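PDB 2QL3: probable transcriptional regulator, LysR family protein from Rhodococcus sp., which probably regulates transcription by binding DNA, and is represented here by its C-terminal domain, the LysR substrate-binding domain, without the N-terminal helix-turn-helix part. Local coordinates for residues 107-112 and 139-144; 115-120 and 180-185; 159-164 and 169-174. All blocks are in the same frame, centred on the assembly; numbering follows the deposited sequence.

Contact 1. Residues 107-112 and 139-144; sequences VLLDAP and ETARAF
Val107 straddles the start of the side chain of Phe144, its two methyls reaching the same carbon from neighbouring directions: CG2 of Val107 lies 3.9 Å from CB of Phe144, and CG1 of Val107 is 4.0 Å from that CB. With CG1 opposite the backbone N (chi1 175°), this methyl also rests on the helix backbone, 3.9 Å from CA of Ala141. Here the packing is close because Ala141 has only a methyl, so a branched valine can settle on the helix surface. Toward Leu109 the fit is looser; CD1 of Leu109 is 4.5 Å from CB of Ala141. Strand 107-109 and helix 139-144 run nearly antiparallel, at 164° with axes 8.3 Å apart, as in an alpha/beta sandwich. Strand 106-109 is the first strand of a beta-alpha-beta unit completed by helix 114-125 and the parallel strand 131-135, and helix 138-147 lies on the face turned away from helix 114-125. The Phe144 ring leads away from the strand, meeting Tyr133 edge-to-face and touching Phe38 of the second subunit. On the helix side turned from the strand, Arg142 NH2 meets Glu139 OE2 at 2.9 Å, a salt bridge in the guanidinium plane using the carboxylate's syn lone pair.

Contact 2. Residues 115-120 and 180-185; sequences TNHAMD and ASVAVV
Ala180 begins the approach to His117 with its carbonyl: O of Ala180 lies near the plane of the imidazole, at its edge, but at 4.3 Å from NE2 of His117 it is too far for a hydrogen bond. The small side chain of Ala180 also points toward the helix, where it adds a little cover at the exposed margin. Ser181 turns the other way, to Thr76 and Glu78, and its hydroxyl suits that exposed side. Val182, where the strand begins, makes the main contact. Its CG2 methyl touches the far end of the ring, 3.5 Å from NE2 of His117 and 4.0 Å from CD2 of His117, approaching obliquely. His117 reaches it because CG stands opposite the backbone N (chi1 178°), which sends the imidazole off the helix and past the valine in the opposite direction. A long flat side chain is useful here, since even the nearest CA atoms, of His117 and Val182, are 9.5 Å apart. Leu155 touches both side chains. Farther along, Val184 packs on Ile59 and Tyr61. Strands 182-189 and 69-84 pair antiparallel between the two alpha/beta halves, the crossover arrangement of the LysR regulatory domain and its type 2 periplasmic-binding-protein relatives.

Contact 3. Residues 159-164 and 169-174; sequences RVDVTY and VVVKPI
The backbones of Asp161 and Val169 are joined by one hydrogen bond, from N of Val169 to O of Asp161 at 3.0 Å. It is bent, with an angle of 143° at the hydrogen, and the donor stands 44° out of the carbonyl plane. Asp161 is the centre of an inverse gamma turn closed by N of Val162 and O of Val160, 2.7 Å apart; this kink turns the Asp161 carbonyl to the strand. Strand 169-173 pairs antiparallel with strand 69-84 through the backbones of Val170 and Lys172, while Val169 and Val171 present their N-H groups to the loop, on the side turned from strand 69-84 in the larger mixed sheet. A water serves the second of these: it donates to OD1 of Asp161 at 2.7 Å and accepts from N of Val171 at 3.1 Å. An aspartate suits this place, since OD1 can take the water and also a salt bridge with Arg157; CB of Asp161 packs 3.5 Å from O of Val169. On the buried side the contact turns apolar. CG2 of Thr163 meets CG2 of Val169 at 3.9 Å, while the threonine hydroxyl, between backbone N and carbonyl carbon (chi1 74°), accepts a hydrogen bond from the backbone of Glu165.

In the fold
Contact 1 is fully buried and apolar across its interface, whereas contacts 2 and 3 are partly buried and bring in a ring nitrogen, a carboxylate and a water. Contacts 1 and 2 share a beta-alpha-beta unit: strand 106-109 leads into helix 114-125, and Asp110 OD1 meets Thr115 OG1 at 2.6 Å, a probable hydrogen bond. Contact 3 is tied to contact 1 through helix 138-147, where Arg142 NH2 probably bonds to Val162 O. Contacts 2 and 3 do not touch, yet their strands 182-189 and 169-173 both pair with strand 69-84. Contacts 1 and 3 reach the second subunit; contact 2 instead links a helix to the strands between the two halves of the domain.

Contact 1. Residues 107-112 and 139-144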
loop_
_atom_site.group_PDB
_atom_site.type_symbol
_atom_site.label_atom_id
_atom_site.label_comp_id
_atom_site.label_asym_id
_atom_site.label_seq_id
_atom_site.Cartn_x
_atom_site.Cartn_y
_atom_site.Cartn_z
ATOM N N VAL A 107 8.123 13.358 4.232
ATOM C CA VAL A 107 7.269 12.180 4.452
ATOM C C VAL A 107 8.193 11.011 4.081
ATOM O O VAL A 107 8.641 10.907 2.931
ATOM C CB VAL A 107 6.008 12.155 3.517
ATOM C CG1 VAL A 107 5.214 10.864 3.691
ATOM C CG2 VAL A 107 5.096 13.313 3.799
ATOM N N LEU A 108 8.546 10.202 5.074
ATOM C CA LEU A 108 9.493 9.103 4.909
ATOM C C LEU A 108 8.762 7.771 4.699
ATOM O O LEU A 108 7.905 7.368 5.505
ATOM C CB LEU A 108 10.411 9.021 6.134
ATOM C CG LEU A 108 11.329 7.825 6.264
ATOM C CD1 LEU A 108 12.446 7.993 5.313
ATOM C CD2 LEU A 108 11.914 7.640 7.682
ATOM N N LEU A 109 9.081 7.102 3.595
ATOM C CA LEU A 109 8.657 5.717 3.414
ATOM C C LEU A 109 9.599 4.813 4.232
ATOM O O LEU A 109 10.773 4.695 3.941
ATOM C CB LEU A 109 8.683 5.330 1.929
ATOM C CG LEU A 109 8.168 3.876 1.696
ATOM C CD1 LEU A 109 6.689 3.764 2.133
ATOM C CD2 LEU A 109 8.340 3.435 0.283
ATOM N N ASP A 110 9.103 4.253 5.326
ATOM C CA ASP A 110 9.984 3.453 6.146
ATOM C C ASP A 110 9.676 2.001 5.793
ATOM O O ASP A 110 8.864 1.369 6.458
ATOM C CB ASP A 110 9.721 3.694 7.623
ATOM C CG ASP A 110 10.693 2.894 8.535
ATOM O OD1 ASP A 110 11.477 2.002 8.049
ATOM O OD2 ASP A 110 10.667 3.158 9.748
ATOM N N ALA A 111 10.279 1.496 4.726
ATOM C CA ALA A 111 10.016 0.106 4.325
ATOM C C ALA A 111 11.346 -0.495 3.935
ATOM O O ALA A 111 11.668 -0.500 2.745
ATOM C CB ALA A 111 8.990 0.037 3.158
ATOM N N PRO A 112 12.128 -1.013 4.936
ATOM C CA PRO A 112 13.459 -1.528 4.588
ATOM C C PRO A 112 13.395 -2.481 3.363
ATOM O O PRO A 112 12.448 -3.319 3.253
ATOM C CB PRO A 112 13.941 -2.213 5.872
ATOM C CG PRO A 112 13.165 -1.531 6.998
ATOM C CD PRO A 112 11.827 -1.118 6.385
ATOM N N GLU A 139 1.585 4.082 -1.033
ATOM C CA GLU A 139 0.547 5.036 -1.429
ATOM C C GLU A 139 0.280 6.060 -0.347
ATOM O O GLU A 139 -0.073 7.195 -0.656
ATOM C CB GLU A 139 -0.755 4.349 -1.779
ATOM C CG GLU A 139 -1.810 5.322 -2.363
ATOM C CD GLU A 139 -1.343 6.080 -3.627
ATOM O OE1 GLU A 139 -1.971 7.103 -3.973
ATOM O OE2 GLU A 139 -0.344 5.676 -4.281
ATOM N N THR A 140 0.442 5.680 0.918
ATOM C CA THR A 140 0.321 6.672 1.950
ATOM C C THR A 140 1.379 7.776 1.764
ATOM O O THR A 140 1.077 8.965 1.934
ATOM C CB THR A 140 0.367 6.056 3.356
ATOM O OG1 THR A 140 -0.723 5.124 3.494
ATOM C CG2 THR A 140 0.279 7.165 4.436
ATOM N N ALA A 141 2.598 7.397 1.377
ATOM C CA ALA A 141 3.641 8.380 1.163
ATOM C C ALA A 141 3.238 9.298 0.022
ATOM O O ALA A 141 3.342 10.490 0.153
ATOM C CB ALA A 141 4.985 7.721 0.859
ATOM N N ARG A 142 2.816 8.738 -1.106
ATOM C CA ARG A 142 2.396 9.547 -2.292
ATOM C C ARG A 142 1.203 10.389 -1.968
ATOM O O ARG A 142 1.192 11.590 -2.319
ATOM C CB ARG A 142 2.021 8.650 -3.491
ATOM C CG ARG A 142 3.155 7.876 -4.068
ATOM C CD ARG A 142 2.674 6.968 -5.231
ATOM N NE ARG A 142 2.436 7.754 -6.448
ATOM C CZ ARG A 142 1.269 7.912 -7.052
ATOM N NH1 ARG A 142 1.203 8.619 -8.178
ATOM N NH2 ARG A 142 0.175 7.372 -6.559
ATOM N N ALA A 143 0.225 9.817 -1.258
ATOM C CA ALA A 143 -0.995 10.577 -0.917
ATOM C C ALA A 143 -0.714 11.751 0.034
ATOM O O ALA A 143 -1.274 12.838 -0.145
ATOM C CB ALA A 143 -2.030 9.686 -0.312
ATOM N N PHE A 144 0.159 11.532 1.032
ATOM C CA PHE A 144 0.554 12.594 1.965
ATOM C C PHE A 144 1.284 13.731 1.208
ATOM O O PHE A 144 0.999 14.905 1.392
ATOM C CB PHE A 144 1.428 12.055 3.107
ATOM C CG PHE A 144 0.673 11.506 4.309
ATOM C CD1 PHE A 144 -0.583 10.988 4.196
ATOM C CD2 PHE A 144 1.274 11.506 5.571
ATOM C CE1 PHE A 144 -1.275 10.494 5.286
ATOM C CE2 PHE A 144 0.572 10.998 6.685
ATOM C CZ PHE A 144 -0.680 10.467 6.529
#

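Contact 2. Residues 115-120 and 180-185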
loop_
_atom_site.group_PDB
_atom_site.type_symbol
_atom_site.label_atom_id
_atom_site.label_comp_id
_atom_site.label_asym_id
_atom_site.label_seq_id
_atom_site.Cartn_x
_atom_site.Cartn_y
_atom_site.Cartn_z
ATOM N N THR A 115 14.288 2.497 3.650
ATOM C CA THR A 115 14.485 3.435 4.723
ATOM C C THR A 115 15.961 3.837 4.833
ATOM O O THR A 115 16.243 5.016 4.867
ATOM C CB THR A 115 14.096 2.853 6.051
ATOM O OG1 THR A 115 12.913 2.086 5.913
ATOM C CG2 THR A 115 13.934 4.002 7.145
ATOM N N ASN A 116 16.876 2.845 4.869
ATOM C CA ASN A 116 18.316 3.113 4.938
ATOM C C ASN A 116 18.778 3.726 3.640
ATOM O O ASN A 116 19.639 4.608 3.635
ATOM C CB ASN A 116 19.155 1.838 5.174
ATOM C CG ASN A 116 19.041 1.282 6.570
ATOM O OD1 ASN A 116 18.318 1.795 7.434
ATOM N ND2 ASN A 116 19.813 0.208 6.824
ATOM N N HIS A 117 18.233 3.248 2.514
ATOM C CA HIS A 117 18.608 3.839 1.212
ATOM C C HIS A 117 18.343 5.374 1.245
ATOM O O HIS A 117 19.198 6.186 0.854
ATOM C CB HIS A 117 17.809 3.185 0.048
ATOM C CG HIS A 117 18.129 3.784 -1.287
ATOM N ND1 HIS A 117 17.287 4.683 -1.922
ATOM C CD2 HIS A 117 19.246 3.705 -2.052
ATOM C CE1 HIS A 117 17.862 5.108 -3.031
ATOM N NE2 HIS A 117 19.048 4.523 -3.140
ATOM N N ALA A 118 17.150 5.740 1.736
ATOM C CA ALA A 118 16.681 7.108 1.717
ATOM C C ALA A 118 17.553 7.936 2.676
ATOM O O ALA A 118 18.003 8.985 2.284
ATOM C CB ALA A 118 15.179 7.217 2.080
HETATM N N MSE A 119 17.806 7.440 3.894
HETATM C CA MSE A 119 18.713 8.152 4.846
HETATM C C MSE A 119 20.115 8.263 4.277
HETATM O O MSE A 119 20.820 9.248 4.538
HETATM C CB MSE A 119 18.825 7.436 6.196
HETATM C CG MSE A 119 17.595 7.407 7.051
HETATM SE SE MSE A 119 16.635 9.115 7.139
HETATM C CE MSE A 119 15.394 8.629 8.605
ATOM N N ASP A 120 20.515 7.245 3.496
ATOM C CA ASP A 120 21.843 7.218 2.835
ATOM C C ASP A 120 21.956 8.303 1.788
ATOM O O ASP A 120 22.954 8.992 1.739
ATOM C CB ASP A 120 22.205 5.831 2.194
ATOM C CG ASP A 120 22.510 4.705 3.245
ATOM O OD1 ASP A 120 22.658 4.985 4.444
ATOM O OD2 ASP A 120 22.593 3.515 2.850
ATOM N N ALA A 180 22.622 7.076 -6.723
ATOM C CA ALA A 180 22.940 5.753 -7.259
ATOM C C ALA A 180 21.628 5.106 -7.744
ATOM O O ALA A 180 20.595 5.254 -7.073
ATOM C CB ALA A 180 23.611 4.892 -6.128
ATOM N N SER A 181 21.636 4.497 -8.926
ATOM C CA SER A 181 20.487 3.711 -9.377
ATOM C C SER A 181 20.373 2.425 -8.559
ATOM O O SER A 181 21.381 1.908 -8.050
ATOM C CB SER A 181 20.597 3.353 -10.863
ATOM O OG SER A 181 20.632 4.573 -11.577
ATOM N N VAL A 182 19.154 1.916 -8.463
ATOM C CA VAL A 182 18.899 0.710 -7.731
ATOM C C VAL A 182 18.275 -0.276 -8.682
ATOM O O VAL A 182 17.284 0.035 -9.352
ATOM C CB VAL A 182 17.940 0.984 -6.520
ATOM C CG1 VAL A 182 17.586 -0.338 -5.762
ATOM C CG2 VAL A 182 18.555 2.000 -5.583
ATOM N N ALA A 183 18.878 -1.456 -8.727
ATOM C CA ALA A 183 18.370 -2.568 -9.482
ATOM C C ALA A 183 17.283 -3.292 -8.713
ATOM O O ALA A 183 17.382 -3.510 -7.498
ATOM C CB ALA A 183 19.506 -3.523 -9.836
ATOM N N VAL A 184 16.235 -3.629 -9.453
ATOM C CA VAL A 184 15.295 -4.633 -9.088
ATOM C C VAL A 184 15.782 -5.941 -9.739
ATOM O O VAL A 184 16.039 -6.016 -10.969
ATOM C CB VAL A 184 13.919 -4.237 -9.561
ATOM C CG1 VAL A 184 12.835 -5.285 -9.130
ATOM C CG2 VAL A 184 13.553 -2.849 -8.993
ATOM N N VAL A 185 15.925 -6.970 -8.896
ATOM C CA VAL A 185 16.407 -8.285 -9.316
ATOM C C VAL A 185 15.384 -9.421 -9.075
ATOM O O VAL A 185 14.521 -9.307 -8.207
ATOM C CB VAL A 185 17.737 -8.614 -8.610
ATOM C CG1 VAL A 185 18.827 -7.537 -8.970
ATOM C CG2 VAL A 185 17.551 -8.728 -7.041
#

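Contact 3. Residues 159-164 and 169-174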
loop_
_atom_site.group_PDB
_atom_site.type_symbol
_atom_site.label_atom_id
_atom_site.label_comp_id
_atom_site.label_asym_id
_atom_site.label_seq_id
_atom_site.Cartn_x
_atom_site.Cartn_y
_atom_site.Cartn_z
ATOM N N ARG A 159 2.381 4.623 -12.898
ATOM C CA ARG A 159 2.226 5.153 -14.259
ATOM C C ARG A 159 1.445 6.449 -14.409
ATOM O O ARG A 159 1.728 7.231 -15.341
ATOM C CB ARG A 159 1.692 4.076 -15.223
ATOM C CG ARG A 159 2.615 3.971 -16.479
ATOM C CD ARG A 159 2.644 2.611 -17.179
ATOM N NE ARG A 159 3.938 1.928 -17.125
ATOM C CZ ARG A 159 4.080 0.611 -16.927
ATOM N NH1 ARG A 159 3.016 -0.161 -16.735
ATOM N NH2 ARG A 159 5.290 0.050 -16.903
ATOM N N VAL A 160 0.462 6.671 -13.516
ATOM C CA VAL A 160 -0.350 7.873 -13.501
ATOM C C VAL A 160 -0.035 8.710 -12.254
ATOM O O VAL A 160 -0.170 8.219 -11.146
ATOM C CB VAL A 160 -1.859 7.517 -13.553
ATOM C CG1 VAL A 160 -2.712 8.755 -13.759
ATOM C CG2 VAL A 160 -2.108 6.627 -14.697
ATOM N N ASP A 161 0.393 9.961 -12.432
ATOM C CA ASP A 161 0.870 10.787 -11.296
ATOM C C ASP A 161 -0.281 11.325 -10.405
ATOM O O ASP A 161 -0.394 12.544 -10.172
ATOM C CB ASP A 161 1.698 11.993 -11.786
ATOM C CG ASP A 161 3.105 11.609 -12.313
ATOM O OD1 ASP A 161 3.709 12.514 -12.955
ATOM O OD2 ASP A 161 3.629 10.481 -12.073
ATOM N N VAL A 162 -1.133 10.410 -9.922
ATOM C CA VAL A 162 -2.347 10.784 -9.186
ATOM C C VAL A 162 -2.425 9.858 -7.979
ATOM O O VAL A 162 -2.010 8.703 -8.064
ATOM C CB VAL A 162 -3.643 10.723 -10.088
ATOM C CG1 VAL A 162 -4.862 11.078 -9.304
ATOM C CG2 VAL A 162 -3.526 11.779 -11.228
ATOM N N THR A 163 -2.889 10.397 -6.855
ATOM C CA THR A 163 -2.949 9.674 -5.628
ATOM C C THR A 163 -4.362 9.161 -5.467
ATOM O O THR A 163 -5.246 9.480 -6.301
ATOM C CB THR A 163 -2.580 10.555 -4.409
ATOM O OG1 THR A 163 -3.668 11.449 -4.135
ATOM C CG2 THR A 163 -1.248 11.375 -4.608
ATOM N N TYR A 164 -4.615 8.405 -4.394
ATOM C CA TYR A 164 -5.978 7.905 -4.132
ATOM C C TYR A 164 -7.025 8.998 -3.886
ATOM O O TYR A 164 -8.201 8.766 -4.095
ATOM C CB TYR A 164 -6.006 6.947 -2.923
ATOM C CG TYR A 164 -5.491 5.507 -3.136
ATOM C CD1 TYR A 164 -5.481 4.598 -2.066
ATOM C CD2 TYR A 164 -5.016 5.067 -4.385
ATOM C CE1 TYR A 164 -5.070 3.274 -2.241
ATOM C CE2 TYR A 164 -4.583 3.750 -4.574
ATOM C CZ TYR A 164 -4.619 2.862 -3.498
ATOM O OH TYR A 164 -4.211 1.573 -3.681
ATOM N N VAL A 169 0.848 14.484 -8.239
ATOM C CA VAL A 169 2.099 14.437 -7.578
ATOM C C VAL A 169 3.092 14.889 -8.656
ATOM O O VAL A 169 2.866 14.679 -9.859
ATOM C CB VAL A 169 2.229 12.996 -7.087
ATOM C CG1 VAL A 169 3.207 12.193 -7.864
ATOM C CG2 VAL A 169 2.212 12.924 -5.545
ATOM N N VAL A 170 4.175 15.528 -8.228
ATOM C CA VAL A 170 5.144 16.102 -9.129
ATOM C C VAL A 170 6.484 15.459 -8.830
ATOM O O VAL A 170 7.053 15.615 -7.735
ATOM C CB VAL A 170 5.260 17.641 -8.985
ATOM C CG1 VAL A 170 6.355 18.200 -9.993
ATOM C CG2 VAL A 170 3.874 18.334 -9.160
ATOM N N VAL A 171 6.978 14.742 -9.838
ATOM C CA VAL A 171 8.098 13.806 -9.702
ATOM C C VAL A 171 9.268 14.512 -10.331
ATOM O O VAL A 171 9.189 15.002 -11.457
ATOM C CB VAL A 171 7.735 12.443 -10.416
ATOM C CG1 VAL A 171 8.907 11.568 -10.574
ATOM C CG2 VAL A 171 6.626 11.706 -9.634
ATOM N N LYS A 172 10.361 14.637 -9.582
ATOM C CA LYS A 172 11.543 15.286 -10.113
ATOM C C LYS A 172 12.813 14.476 -9.925
ATOM O O LYS A 172 12.994 13.843 -8.845
ATOM C CB LYS A 172 11.701 16.657 -9.455
ATOM C CG LYS A 172 10.501 17.521 -9.658
ATOM C CD LYS A 172 10.817 18.924 -9.368
ATOM C CE LYS A 172 10.610 19.717 -10.615
ATOM N NZ LYS A 172 9.344 20.448 -10.436
ATOM N N PRO A 173 13.715 14.514 -10.949
ATOM C CA PRO A 173 15.029 13.891 -10.799
ATOM C C PRO A 173 15.898 14.683 -9.799
ATOM O O PRO A 173 15.721 15.875 -9.635
ATOM C CB PRO A 173 15.661 14.011 -12.207
ATOM C CG PRO A 173 14.621 14.610 -13.120
ATOM C CD PRO A 173 13.555 15.209 -12.245
ATOM N N ILE A 174 16.817 13.977 -9.157
ATOM C CA ILE A 174 17.821 14.517 -8.242
ATOM C C ILE A 174 19.196 14.699 -8.918
ATOM O O ILE A 174 19.618 13.885 -9.718
ATOM C CB ILE A 174 17.962 13.578 -6.989
ATOM C CG1 ILE A 174 16.584 13.383 -6.312
ATOM C CG2 ILE A 174 19.054 14.143 -6.021
ATOM C CD1 ILE A 174 16.273 11.977 -5.716
HETATM O O HOH W 1 5.301 14.603 -12.495
#